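Local coordinates for protein kappa-carrageenase (Zobellia galactanivorans, PDB 5OCR) that probably hydrolyses the beta-1,4 linkages of kappa-carrageenan, this chain being the glycoside hydrolase family 16 domain of a longer secreted protein, at residues T84-G89 and E266-I271; Q107-D110 and C116-F119; S123-S128 and G174-P179; L162-V167 and N210-Y215; P17-T22 and G204-Q209. All blocks are in the same frame, centred on the assembly; numbering follows the deposited sequence. Where two conformers were deposited one is given.

Interaction 1. Residues T84-G89 and E266-I271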
# COMPACT_ATOMS: atom_id res chain seq x y z
N THR A 84 14.80 8.10 12.22
CA THR A 84 14.71 7.19 11.07
C THR A 84 15.92 7.35 10.15
O THR A 84 16.60 8.40 10.15
CB THR A 84 13.42 7.40 10.27
OG1 THR A 84 13.38 8.69 9.64
CG2 THR A 84 12.22 7.29 11.20
N TYR A 85 16.21 6.25 9.42
CA TYR A 85 17.50 6.11 8.67
C TYR A 85 17.36 5.98 7.16
O TYR A 85 18.35 5.94 6.40
CB TYR A 85 18.28 4.90 9.20
CG TYR A 85 18.66 5.01 10.64
CD1 TYR A 85 19.89 5.54 10.99
CD2 TYR A 85 17.76 4.61 11.65
CE1 TYR A 85 20.25 5.63 12.31
CE2 TYR A 85 18.14 4.68 12.97
CZ TYR A 85 19.36 5.23 13.27
OH TYR A 85 19.77 5.37 14.58
N PHE A 86 16.10 5.89 6.70
CA PHE A 86 15.76 5.80 5.25
C PHE A 86 14.68 6.82 4.82
O PHE A 86 13.86 7.24 5.65
CB PHE A 86 15.19 4.42 5.03
CG PHE A 86 16.19 3.35 5.25
CD1 PHE A 86 17.00 2.89 4.18
CD2 PHE A 86 16.41 2.84 6.56
CE1 PHE A 86 17.96 1.88 4.41
CE2 PHE A 86 17.39 1.85 6.78
CZ PHE A 86 18.15 1.38 5.71
N THR A 87 14.63 7.10 3.51
CA THR A 87 13.50 7.82 2.93
C THR A 87 12.92 7.01 1.80
O THR A 87 13.63 6.25 1.13
CB THR A 87 13.88 9.27 2.45
OG1 THR A 87 14.89 9.22 1.41
CG2 THR A 87 14.37 10.11 3.70
N SER A 88 11.66 7.29 1.55
CA SER A 88 10.98 6.59 0.46
C SER A 88 10.15 7.47 -0.41
O SER A 88 10.22 8.72 -0.36
CB SER A 88 10.26 5.37 1.02
OG SER A 88 9.87 4.52 -0.07
N GLY A 89 9.38 6.84 -1.30
CA GLY A 89 8.56 7.64 -2.24
C GLY A 89 7.12 7.16 -2.26
O GLY A 89 6.86 5.99 -1.93
N GLU A 266 24.07 -6.06 6.12
CA GLU A 266 24.38 -6.74 4.85
C GLU A 266 23.37 -6.42 3.76
O GLU A 266 23.77 -6.28 2.60
CB GLU A 266 24.72 -8.21 5.01
CG GLU A 266 23.64 -9.03 5.64
CD GLU A 266 23.52 -10.38 4.97
OE1 GLU A 266 24.33 -10.66 4.04
OE2 GLU A 266 22.61 -11.16 5.36
N LYS A 267 22.10 -6.22 4.08
CA LYS A 267 21.16 -5.70 3.02
C LYS A 267 21.42 -4.27 2.51
O LYS A 267 20.85 -3.86 1.50
CB LYS A 267 19.70 -5.78 3.45
CG LYS A 267 19.22 -7.20 3.61
CD LYS A 267 17.89 -7.35 2.96
CE LYS A 267 17.51 -8.80 2.99
NZ LYS A 267 17.07 -9.11 1.62
N LEU A 268 22.21 -3.44 3.22
CA LEU A 268 22.54 -2.09 2.67
C LEU A 268 23.18 -2.08 1.32
O LEU A 268 23.02 -1.12 0.55
CB LEU A 268 23.38 -1.26 3.65
CG LEU A 268 22.72 -0.78 4.92
CD1 LEU A 268 23.88 -0.23 5.72
CD2 LEU A 268 21.64 0.30 4.69
N SER A 269 23.88 -3.16 0.96
CA SER A 269 24.48 -3.23 -0.35
C SER A 269 23.40 -3.25 -1.43
O SER A 269 23.67 -2.89 -2.56
CB SER A 269 25.42 -4.45 -0.50
OG SER A 269 24.69 -5.67 -0.58
N ASP A 270 22.17 -3.64 -1.04
CA ASP A 270 21.00 -3.72 -1.96
C ASP A 270 20.07 -2.50 -1.94
O ASP A 270 19.01 -2.50 -2.57
CB ASP A 270 20.21 -5.00 -1.69
CG ASP A 270 21.06 -6.23 -1.93
OD1 ASP A 270 21.79 -6.21 -2.94
OD2 ASP A 270 21.04 -7.17 -1.10
N ILE A 271 20.50 -1.46 -1.26
CA ILE A 271 19.83 -0.17 -1.20
C ILE A 271 20.70 0.82 -2.00
O ILE A 271 21.90 0.84 -1.75
CB ILE A 271 19.63 0.28 0.29
CG1 ILE A 271 18.72 -0.74 1.08
CG2 ILE A 271 19.11 1.71 0.31
CD1 ILE A 271 17.24 -0.67 0.61

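Interaction 2. Residues Q107-D110 and C116-F119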
# COMPACT_ATOMS: atom_id res chain seq x y z
N GLN A 107 5.53 -3.57 -10.61
CA GLN A 107 6.55 -4.58 -10.41
C GLN A 107 7.27 -4.29 -9.09
O GLN A 107 7.51 -3.13 -8.75
CB GLN A 107 7.58 -4.42 -11.56
CG GLN A 107 8.86 -5.28 -11.37
CD GLN A 107 9.72 -5.34 -12.63
OE1 GLN A 107 9.23 -5.40 -13.79
NE2 GLN A 107 11.03 -5.22 -12.42
N GLY A 108 7.60 -5.35 -8.38
CA GLY A 108 8.22 -5.22 -7.05
C GLY A 108 9.69 -4.87 -7.13
O GLY A 108 10.21 -4.42 -8.14
N ALA A 109 10.34 -4.99 -5.99
CA ALA A 109 11.73 -4.49 -5.80
C ALA A 109 12.78 -5.59 -5.78
O ALA A 109 12.62 -6.67 -5.14
CB ALA A 109 11.79 -3.70 -4.46
N ASP A 110 13.90 -5.29 -6.41
CA ASP A 110 14.98 -6.28 -6.48
C ASP A 110 15.69 -6.69 -5.19
O ASP A 110 16.40 -7.72 -5.14
CB ASP A 110 15.94 -5.92 -7.56
CG ASP A 110 16.73 -4.69 -7.28
OD1 ASP A 110 16.72 -4.06 -6.14
OD2 ASP A 110 17.39 -4.34 -8.29
N CYS A 116 8.34 -3.10 1.06
CA CYS A 116 7.03 -3.58 0.79
C CYS A 116 6.38 -2.69 -0.26
O CYS A 116 5.84 -1.59 0.09
CB CYS A 116 6.17 -3.61 2.07
SG CYS A 116 4.46 -4.14 1.70
N PRO A 117 6.46 -3.06 -1.53
CA PRO A 117 5.69 -2.32 -2.54
C PRO A 117 4.19 -2.52 -2.32
O PRO A 117 3.75 -3.67 -2.13
CB PRO A 117 6.04 -3.01 -3.86
CG PRO A 117 7.37 -3.73 -3.62
CD PRO A 117 7.33 -4.11 -2.12
N SER A 118 3.45 -1.41 -2.26
CA SER A 118 2.05 -1.48 -1.80
C SER A 118 1.16 -0.59 -2.64
O SER A 118 1.60 0.47 -3.19
CB SER A 118 1.92 -1.12 -0.31
OG SER A 118 2.13 0.26 -0.08
N PHE A 119 -0.08 -1.06 -2.86
CA PHE A 119 -1.13 -0.20 -3.46
C PHE A 119 -2.27 -0.26 -2.45
O PHE A 119 -2.71 -1.37 -2.06
CB PHE A 119 -1.54 -0.89 -4.79
CG PHE A 119 -2.70 -0.24 -5.50
CD1 PHE A 119 -2.87 1.21 -5.53
CD2 PHE A 119 -3.55 -1.03 -6.33
CE1 PHE A 119 -3.93 1.74 -6.28
CE2 PHE A 119 -4.57 -0.46 -7.07
CZ PHE A 119 -4.78 0.94 -7.05

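Interaction 3. Residues S123-S128 and G174-P179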
# COMPACT_ATOMS: atom_id res chain seq x y z
N SER A 123 -8.13 6.35 4.80
CA SER A 123 -8.78 7.63 5.21
C SER A 123 -8.03 8.41 6.23
O SER A 123 -7.01 7.98 6.74
CB SER A 123 -10.10 7.39 5.90
OG SER A 123 -9.95 6.59 7.09
N ASP A 124 -8.58 9.59 6.56
CA ASP A 124 -8.06 10.20 7.78
C ASP A 124 -8.64 9.53 9.03
O ASP A 124 -9.33 8.51 8.94
CB ASP A 124 -8.23 11.73 7.76
CG ASP A 124 -9.68 12.17 7.75
OD1 ASP A 124 -10.61 11.36 7.96
OD2 ASP A 124 -9.91 13.40 7.53
N PHE A 125 -8.25 10.04 10.19
CA PHE A 125 -8.79 9.50 11.46
C PHE A 125 -9.84 10.46 11.92
O PHE A 125 -9.54 11.67 12.11
CB PHE A 125 -7.63 9.41 12.49
CG PHE A 125 -6.66 8.25 12.23
CD1 PHE A 125 -6.74 7.06 12.96
CD2 PHE A 125 -5.66 8.37 11.26
CE1 PHE A 125 -5.90 5.97 12.70
CE2 PHE A 125 -4.80 7.29 11.01
CZ PHE A 125 -4.91 6.08 11.73
N ASP A 126 -11.05 9.97 12.13
CA ASP A 126 -12.12 10.84 12.70
C ASP A 126 -12.51 10.22 14.06
O ASP A 126 -13.32 9.28 14.14
CB ASP A 126 -13.30 10.94 11.73
CG ASP A 126 -14.36 11.95 12.19
OD1 ASP A 126 -14.17 12.47 13.32
OD2 ASP A 126 -15.38 12.11 11.46
N TYR A 127 -11.87 10.75 15.12
CA TYR A 127 -12.11 10.27 16.48
C TYR A 127 -13.34 10.84 17.09
O TYR A 127 -13.65 10.46 18.22
CB TYR A 127 -10.93 10.52 17.41
CG TYR A 127 -9.82 9.51 17.22
CD1 TYR A 127 -9.80 8.30 17.94
CD2 TYR A 127 -8.77 9.77 16.32
CE1 TYR A 127 -8.79 7.36 17.78
CE2 TYR A 127 -7.79 8.82 16.13
CZ TYR A 127 -7.79 7.62 16.87
OH TYR A 127 -6.80 6.69 16.62
N SER A 128 -14.09 11.64 16.32
CA SER A 128 -15.36 12.27 16.78
C SER A 128 -16.64 11.44 16.60
O SER A 128 -17.74 11.81 17.11
CB SER A 128 -15.57 13.63 16.14
OG SER A 128 -16.19 13.53 14.88
N GLY A 174 -10.49 4.80 20.32
CA GLY A 174 -10.48 4.19 18.94
C GLY A 174 -9.75 2.87 19.08
O GLY A 174 -8.57 2.86 19.45
N VAL A 175 -10.42 1.75 18.81
CA VAL A 175 -9.84 0.44 18.92
C VAL A 175 -9.46 -0.09 17.53
O VAL A 175 -10.29 -0.16 16.61
CB VAL A 175 -10.85 -0.52 19.59
CG1 VAL A 175 -10.33 -2.00 19.61
CG2 VAL A 175 -11.11 -0.03 21.02
N TRP A 176 -8.18 -0.44 17.37
CA TRP A 176 -7.70 -1.05 16.12
C TRP A 176 -8.32 -2.43 15.88
O TRP A 176 -8.36 -3.32 16.77
CB TRP A 176 -6.18 -1.19 16.18
CG TRP A 176 -5.52 0.12 15.80
CD1 TRP A 176 -5.05 1.10 16.65
CD2 TRP A 176 -5.24 0.59 14.44
NE1 TRP A 176 -4.51 2.15 15.93
CE2 TRP A 176 -4.59 1.87 14.58
CE3 TRP A 176 -5.49 0.09 13.16
CZ2 TRP A 176 -4.19 2.64 13.46
CZ3 TRP A 176 -5.04 0.83 12.03
CH2 TRP A 176 -4.43 2.10 12.19
N LYS A 177 -8.80 -2.64 14.65
CA LYS A 177 -9.26 -3.96 14.22
C LYS A 177 -8.24 -4.39 13.13
O LYS A 177 -8.21 -3.81 12.03
CB LYS A 177 -10.65 -3.88 13.58
CG LYS A 177 -11.76 -3.34 14.51
CD LYS A 177 -11.88 -4.11 15.82
CE LYS A 177 -12.97 -3.52 16.71
NZ LYS A 177 -13.17 -4.25 18.03
N ARG A 178 -7.35 -5.32 13.51
CA ARG A 178 -6.19 -5.71 12.73
C ARG A 178 -6.50 -7.02 12.04
O ARG A 178 -7.23 -7.86 12.59
CB ARG A 178 -4.97 -5.82 13.66
CG ARG A 178 -4.86 -4.60 14.57
CD ARG A 178 -3.50 -4.41 15.21
NE ARG A 178 -3.08 -2.99 15.25
CZ ARG A 178 -3.00 -2.25 16.34
NH1 ARG A 178 -3.34 -2.76 17.52
NH2 ARG A 178 -2.57 -0.99 16.26
N PRO A 179 -5.89 -7.26 10.88
CA PRO A 179 -6.18 -8.51 10.15
C PRO A 179 -5.91 -9.77 10.96
O PRO A 179 -6.71 -10.68 10.88
CB PRO A 179 -5.18 -8.45 8.97
CG PRO A 179 -4.77 -7.04 8.86
CD PRO A 179 -5.05 -6.30 10.09

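Interaction 4. Residues L162-V167 and N210-Y215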
# COMPACT_ATOMS: atom_id res chain seq x y z
N LEU A 162 -3.32 -8.98 1.24
CA LEU A 162 -4.35 -8.16 0.64
C LEU A 162 -5.32 -7.81 1.78
O LEU A 162 -6.50 -8.08 1.68
CB LEU A 162 -5.04 -8.81 -0.58
CG LEU A 162 -4.10 -9.49 -1.60
CD1 LEU A 162 -3.93 -11.00 -1.28
CD2 LEU A 162 -4.78 -9.41 -2.95
N ASN A 163 -4.87 -7.07 2.80
CA ASN A 163 -5.62 -7.02 4.08
C ASN A 163 -6.46 -5.77 4.29
O ASN A 163 -6.25 -4.82 3.57
CB ASN A 163 -4.59 -6.98 5.22
CG ASN A 163 -3.84 -8.28 5.30
OD1 ASN A 163 -4.38 -9.32 4.94
ND2 ASN A 163 -2.67 -8.27 5.87
N LEU A 164 -7.46 -5.88 5.16
CA LEU A 164 -8.22 -4.70 5.58
C LEU A 164 -7.82 -4.29 6.99
O LEU A 164 -7.55 -5.14 7.84
CB LEU A 164 -9.69 -5.06 5.71
CG LEU A 164 -10.31 -5.45 4.36
CD1 LEU A 164 -11.68 -6.14 4.54
CD2 LEU A 164 -10.34 -4.34 3.35
N HIS A 165 -7.88 -2.98 7.26
CA HIS A 165 -7.52 -2.48 8.62
C HIS A 165 -8.55 -1.42 8.93
O HIS A 165 -9.01 -0.70 8.06
CB HIS A 165 -6.16 -1.78 8.65
CG HIS A 165 -5.01 -2.64 8.24
ND1 HIS A 165 -4.12 -3.17 9.16
CD2 HIS A 165 -4.59 -3.07 6.98
CE1 HIS A 165 -3.20 -3.90 8.50
NE2 HIS A 165 -3.48 -3.82 7.16
N ALA A 166 -8.95 -1.36 10.20
CA ALA A 166 -9.78 -0.22 10.63
C ALA A 166 -9.54 0.16 12.08
O ALA A 166 -9.02 -0.57 12.84
CB ALA A 166 -11.27 -0.56 10.48
N VAL A 167 -10.02 1.36 12.47
CA VAL A 167 -10.14 1.66 13.90
C VAL A 167 -11.62 1.96 14.08
O VAL A 167 -12.20 2.62 13.22
CB VAL A 167 -9.38 2.98 14.20
CG1 VAL A 167 -9.60 3.47 15.66
CG2 VAL A 167 -7.88 2.74 13.95
N ASN A 210 -21.46 -3.33 -0.03
CA ASN A 210 -21.63 -4.66 0.50
C ASN A 210 -20.39 -5.56 0.66
O ASN A 210 -20.29 -6.37 1.59
CB ASN A 210 -22.62 -5.43 -0.39
CG ASN A 210 -23.98 -4.75 -0.47
OD1 ASN A 210 -24.57 -4.61 -1.59
ND2 ASN A 210 -24.51 -4.35 0.67
N GLU A 211 -19.45 -5.45 -0.29
CA GLU A 211 -18.32 -6.36 -0.36
C GLU A 211 -17.14 -5.67 -0.93
O GLU A 211 -17.24 -4.62 -1.62
CB GLU A 211 -18.65 -7.48 -1.38
CG GLU A 211 -19.79 -8.40 -1.01
CD GLU A 211 -19.90 -9.53 -2.02
OE1 GLU A 211 -20.34 -9.24 -3.17
OE2 GLU A 211 -19.58 -10.70 -1.68
N ILE A 212 -16.00 -6.30 -0.71
CA ILE A 212 -14.73 -5.80 -1.27
C ILE A 212 -14.13 -7.08 -1.97
O ILE A 212 -14.08 -8.14 -1.39
CB ILE A 212 -13.76 -5.33 -0.18
CG1 ILE A 212 -14.37 -4.10 0.57
CG2 ILE A 212 -12.40 -4.90 -0.80
CD1 ILE A 212 -13.81 -3.99 2.00
N ILE A 213 -13.71 -6.91 -3.23
CA ILE A 213 -13.23 -8.08 -3.97
C ILE A 213 -11.87 -7.71 -4.55
O ILE A 213 -11.73 -6.67 -5.20
CB ILE A 213 -14.23 -8.39 -5.14
CG1 ILE A 213 -15.68 -8.49 -4.53
CG2 ILE A 213 -13.83 -9.73 -5.82
CD1 ILE A 213 -16.74 -8.09 -5.53
N TRP A 214 -10.91 -8.61 -4.43
CA TRP A 214 -9.55 -8.34 -4.94
C TRP A 214 -9.19 -9.22 -6.10
O TRP A 214 -9.59 -10.44 -6.15
CB TRP A 214 -8.58 -8.68 -3.84
CG TRP A 214 -8.48 -7.81 -2.61
CD1 TRP A 214 -7.48 -6.88 -2.34
CD2 TRP A 214 -9.39 -7.77 -1.46
NE1 TRP A 214 -7.69 -6.26 -1.12
CE2 TRP A 214 -8.79 -6.83 -0.50
CE3 TRP A 214 -10.55 -8.49 -1.09
CZ2 TRP A 214 -9.40 -6.55 0.72
CZ3 TRP A 214 -11.15 -8.21 0.12
CH2 TRP A 214 -10.58 -7.27 1.03
N TYR A 215 -8.43 -8.65 -7.03
CA TYR A 215 -8.05 -9.37 -8.25
C TYR A 215 -6.57 -9.29 -8.51
O TYR A 215 -5.92 -8.29 -8.26
CB TYR A 215 -8.74 -8.70 -9.46
CG TYR A 215 -10.25 -8.68 -9.35
CD1 TYR A 215 -10.91 -7.61 -8.72
CD2 TYR A 215 -11.00 -9.75 -9.90
CE1 TYR A 215 -12.35 -7.60 -8.66
CE2 TYR A 215 -12.43 -9.76 -9.80
CZ TYR A 215 -13.05 -8.65 -9.22
OH TYR A 215 -14.44 -8.68 -9.12

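Interaction 5. Residues P17-T22 and G204-Q209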
# COMPACT_ATOMS: atom_id res chain seq x y z
N PRO A 17 -20.81 -8.04 -14.71
CA PRO A 17 -20.64 -7.42 -16.06
C PRO A 17 -21.79 -6.45 -16.39
O PRO A 17 -21.69 -5.71 -17.34
CB PRO A 17 -20.66 -8.66 -17.02
CG PRO A 17 -21.54 -9.62 -16.30
CD PRO A 17 -21.14 -9.48 -14.83
N ASN A 18 -22.86 -6.43 -15.59
CA ASN A 18 -23.93 -5.47 -15.86
C ASN A 18 -23.61 -4.05 -15.40
O ASN A 18 -24.24 -3.10 -15.86
CB ASN A 18 -25.28 -5.97 -15.33
CG ASN A 18 -25.77 -7.19 -16.10
OD1 ASN A 18 -25.29 -7.46 -17.21
ND2 ASN A 18 -26.73 -7.91 -15.53
N ASP A 19 -22.59 -3.90 -14.51
CA ASP A 19 -22.15 -2.57 -14.09
C ASP A 19 -21.47 -1.74 -15.20
O ASP A 19 -20.79 -2.30 -16.04
CB ASP A 19 -21.18 -2.71 -12.90
CG ASP A 19 -21.87 -3.26 -11.65
OD1 ASP A 19 -23.07 -2.98 -11.39
OD2 ASP A 19 -21.25 -3.96 -10.87
N GLN A 20 -21.59 -0.41 -15.13
CA GLN A 20 -20.94 0.50 -16.07
C GLN A 20 -19.84 1.20 -15.30
O GLN A 20 -20.09 1.58 -14.15
CB GLN A 20 -21.90 1.60 -16.47
CG GLN A 20 -23.07 1.12 -17.30
CD GLN A 20 -22.69 0.82 -18.75
OE1 GLN A 20 -21.84 1.50 -19.37
NE2 GLN A 20 -23.34 -0.19 -19.31
N TRP A 21 -18.69 1.39 -15.92
CA TRP A 21 -17.55 2.02 -15.17
C TRP A 21 -17.03 3.23 -15.88
O TRP A 21 -16.75 3.16 -17.08
CB TRP A 21 -16.42 1.00 -15.01
CG TRP A 21 -16.83 -0.21 -14.23
CD1 TRP A 21 -17.26 -1.46 -14.73
CD2 TRP A 21 -16.86 -0.31 -12.77
NE1 TRP A 21 -17.57 -2.31 -13.68
CE2 TRP A 21 -17.35 -1.67 -12.46
CE3 TRP A 21 -16.55 0.58 -11.74
CZ2 TRP A 21 -17.48 -2.10 -11.16
CZ3 TRP A 21 -16.67 0.12 -10.42
CH2 TRP A 21 -17.13 -1.18 -10.15
N THR A 22 -16.86 4.34 -15.17
CA THR A 22 -16.32 5.62 -15.72
C THR A 22 -15.00 5.97 -15.09
O THR A 22 -14.87 5.99 -13.85
CB THR A 22 -17.31 6.78 -15.50
OG1 THR A 22 -18.53 6.39 -16.16
CG2 THR A 22 -16.76 8.01 -16.18
N GLY A 204 -5.92 -5.38 -8.52
CA GLY A 204 -7.22 -4.63 -8.61
C GLY A 204 -8.04 -4.84 -7.40
O GLY A 204 -7.93 -5.88 -6.74
N CYS A 205 -8.95 -3.92 -7.14
CA CYS A 205 -9.89 -4.07 -6.02
C CYS A 205 -11.20 -3.41 -6.39
O CYS A 205 -11.20 -2.16 -6.75
CB CYS A 205 -9.36 -3.37 -4.79
SG CYS A 205 -10.25 -3.75 -3.26
N GLU A 206 -12.29 -4.14 -6.17
CA GLU A 206 -13.61 -3.59 -6.37
C GLU A 206 -14.26 -3.39 -5.01
O GLU A 206 -14.34 -4.34 -4.22
CB GLU A 206 -14.36 -4.59 -7.27
CG GLU A 206 -15.77 -4.14 -7.59
CD GLU A 206 -16.49 -5.23 -8.39
OE1 GLU A 206 -15.82 -6.10 -8.95
OE2 GLU A 206 -17.74 -5.13 -8.60
N VAL A 207 -14.73 -2.16 -4.71
CA VAL A 207 -15.19 -1.81 -3.38
C VAL A 207 -16.63 -1.29 -3.55
O VAL A 207 -16.86 -0.32 -4.29
CB VAL A 207 -14.37 -0.66 -2.74
CG1 VAL A 207 -14.90 -0.34 -1.34
CG2 VAL A 207 -12.89 -1.05 -2.67
N ASN A 208 -17.58 -1.95 -2.90
CA ASN A 208 -18.96 -1.42 -2.90
C ASN A 208 -19.52 -1.44 -1.46
O ASN A 208 -18.85 -1.85 -0.55
CB ASN A 208 -19.86 -2.18 -3.93
CG ASN A 208 -20.01 -3.65 -3.62
OD1 ASN A 208 -20.38 -4.06 -2.50
ND2 ASN A 208 -19.79 -4.45 -4.63
N GLN A 209 -20.78 -1.00 -1.25
CA GLN A 209 -21.28 -0.93 0.14
C GLN A 209 -21.39 -2.27 0.78
O GLN A 209 -21.45 -2.34 2.01
CB GLN A 209 -22.67 -0.23 0.18
CG GLN A 209 -23.68 -0.99 -0.65
CD GLN A 209 -25.04 -0.35 -0.69
OE1 GLN A 209 -25.49 0.29 0.27
NE2 GLN A 209 -25.72 -0.52 -1.82
O HOH W 1 -18.99 -5.33 -11.14

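Interaction 1. Residues T84-G89 and E266-I271
On the flank of the beta-jelly-roll sandwich of this GH16 domain, the beginning of strand 86-97 is met by the chain that leads from helix 262-267 into strand 273-285, and Phe86 touches Leu268 and Ile271 there. The contact is wholly apolar and small; no hydrogen bond joins the two segments. Phe86 has CG beside the backbone N and anti to the carbonyl carbon (chi1 -65°), a torsion that directs the ring toward 266-271, and CZ and CE1 are the atoms that meet it. One methyl of Leu268 receives them: CD2 lies 3.8 Å from Phe86 CZ and 4.0 Å from Phe86 CE1, slanting in against the ring. Ile271 comes in differently, its branch methyl CG2 standing at the ring edge, near the ring plane, 4.3 Å from Phe86 CE1. A flat, long aromatic suits a place where the backbones stay far apart, the CA atoms of Phe86 and Ile271 being 9.7 Å from each other, while branched aliphatics can present methyls to the far end of the ring. Phe245 also packs on the ring, and strand 67-74 lines the same cluster of side chains with Met72 and the imidazole of His74, which Leu268 touches too. Phe86 is backbone hydrogen-bonded to Lys54, part of the parallel pairing of strand 86-97 with strand 54-55. Opposite, Leu268 and Ile271 are brought to one side of their segment by tight turns: Asp270 N donates to Lys267 O at 2.9 Å, and Ile271 N donates to Leu268 O at 3.1 Å.

Interaction 2. Residues Q107-D110 and C116-F119
With phi -66° and psi 129°, Pro117 stays in an extended strand conformation and turns its C-gamma-exo ring toward Gly108 and Ala109, the latter with an extended backbone as well. The corner of the pyrrolidine ring does the touching: Pro117 CG rests 3.8 Å from Gly108 CA and 4.0 Å from Ala109 N, with Ala109 CB a looser neighbour at 4.5 Å from Pro117 CG. Gly108 offers its bare CA to the ring, and the CA atoms of Gly108 and Pro117 are 5.9 Å apart. Ala109 adds one small methyl at the margin of the contact. No hydrogen bond crosses between the segments, and two of the backbone polar atoms have partners elsewhere: Ala109 N is bonded to Gln145 OE1, while Pro117, which lacks an N-H, pairs with Leu144 through its carbonyl. Leu239 and Met275 pack on the proline too, the first from strand 233-241 and the second from strand 273-285. The arrangement is a buried seam beneath the connection from strand 100-107 to strand 115-122, two strands that belong to different layers of the GH16 jelly-roll sandwich.

Interaction 3. Residues S123-S128 and G174-P179
Phe125 and Trp176 meet at the surface with their side chains crossing at about a right angle. The edge of the phenyl ring does the touching: Phe125 CE1 is 3.8 Å from Trp176 CZ2, which lies near the phenyl plane, and Phe125 CZ is 4.0 Å from Trp176 CH2. The benzo end of the indole thus receives the rim of the smaller ring. Two residues further on, Tyr127 reaches the start of strand 173-177, its CE1 standing 3.8 Å from Gly174 CA. Gly174 N lies in the tyrosine plane at the ring edge, and glycine suits the place, since a CB there would run into Tyr127 CE1. Further out, Tyr136 stacks on Phe125 and also meets Trp176, joining both aromatics to strand 134-144. The loop that presents the two rings is shaped by its polar residues. Ser123 OG donates to Asp124 O at 2.7 Å, on a lone pair in the carbonyl plane, and Arg231 binds both Ser123 and Asp124. After Phe125, Asp126 OD1 accepts from Ser128 N (3.1 Å), 38° out of the carboxylate plane, and from Ser128 OG on the syn side. The arrangement is an Asx turn, closed round Tyr127, in the loop between strands 115-122 and 134-144, which lies against the beta-hairpin 159-170/173-177 of the GH16 jelly roll.

Interaction 4. Residues L162-V167 and N210-Y215
Leu162 lies over one face of the Trp214 indole, its side chain sliding past the tryptophan in the opposite direction. Its CB makes a CH-pi contact, 3.9 Å from the centroid of the five-membered ring and 26° off the normal; one methyl follows, Leu162 CD2 being 3.8 Å from Trp214 CD1. The carbonyl of Leu162 sits over the same face but toward the benzo half, with its O 3.4 Å from Trp214 CE2. That oxygen is not left to the ring alone, since Asn188 ND2 donates to it. Asn163 turns away and bonds to the backbone N of Asn188, so that loop secures two successive residues here. The contact lies in the core of the jelly-roll sandwich: strand 159-170 is in one layer, strand 211-216 in the other, and large apolar side chains bridge the gap. Leu164 brings its isopropyl group to the edge of the same indole. A chi1 of -65° sets CG beside the backbone N and carries the branch point to the ring edge, where CG stands in the ring plane; both methyls then touch the other segment, CD2 reaching Trp214 CZ2 at 3.6 Å. The same methyl meets Ile212 tip to tip, Leu164 CD2 to Ile212 CD1 being 3.7 Å. Ile212 works with both of its branches, for while CD1 faces Leu164, its CG2 lies 3.5 Å above the Trp214 plane on the face opposite Leu162. The one polar atom of the buried indole, Trp214 NE1, donates to the backbone O of Asp140 on strand 134-144.

Interaction 5. Residues P17-T22 and G204-Q209
Trp21 and Glu206 stand crosswise, the indole and carboxylate planes turned 87° against each other. It is the rim of the benzo ring that the acid approaches: Glu206 OE2 lies near the indole plane, 4.0 Å from Trp21 CZ2, and higher up the side chain Glu206 CG is 4.1 Å from Trp21 CH2. An aromatic edge carries slightly positive hydrogens, which suits a carboxylate oxygen better than the electron-rich face would. Glu206 gets there as a straight rod, with CG anti to the backbone N (chi1 -179°) and the chain extended beyond it. Asp19 brings its carboxylate near the same oxygen, but the two acids do not bond; Asp19 OD2 stays 4.3 Å from Glu206 OE2. A water at the Trp21 edge, in the ring plane, spans the gap, hydrogen-bonded to Asp19 OD2 at 2.7 Å and to Glu206 OE2 at 2.8 Å. Two like charges this close may favour protonation of one of them; Tyr215 OH and Ser15 OG are hydrogen-bonded to Glu206 OE1 and OE2 respectively. Lys285 adds a long, weak ion pair to Asp19. Neighbouring residues of strand 200-207 face the other way, Cys205 and Val207 touching strand 134-144 inside the sandwich, so Glu206 projects from the outer side. The arrangement is that of an N-terminal segment folded over the outer face of a jelly-roll layer, where it enters the short strand 21-23, antiparallel to 273-285.

Overall arrangement
From the N terminus, interaction 5 opens first, at 17-22, followed by interaction 1 at 84-89. Interaction 2 opens and closes at once, spanning the turn from strand 100-107 to strand 115-122, within the spans of both. Interaction 3 starts at 123-128 and interaction 4 at 162-167, before 174-179 closes the former, so these two cross; they meet along hairpin 159-170/173-177. Interaction 5 closes at 204-209, before 210-215 closes interaction 4, so 4 and 5 cross, on hydrogen-bonded strands. Interaction 1, crossing 5, closes last, at 266-271; 3 lies within 1 and 5, and 4 within 1. Interactions 2 and 4 join the sandwich layers, while 1, 3 and 5 join peripheral segments to the sandwich.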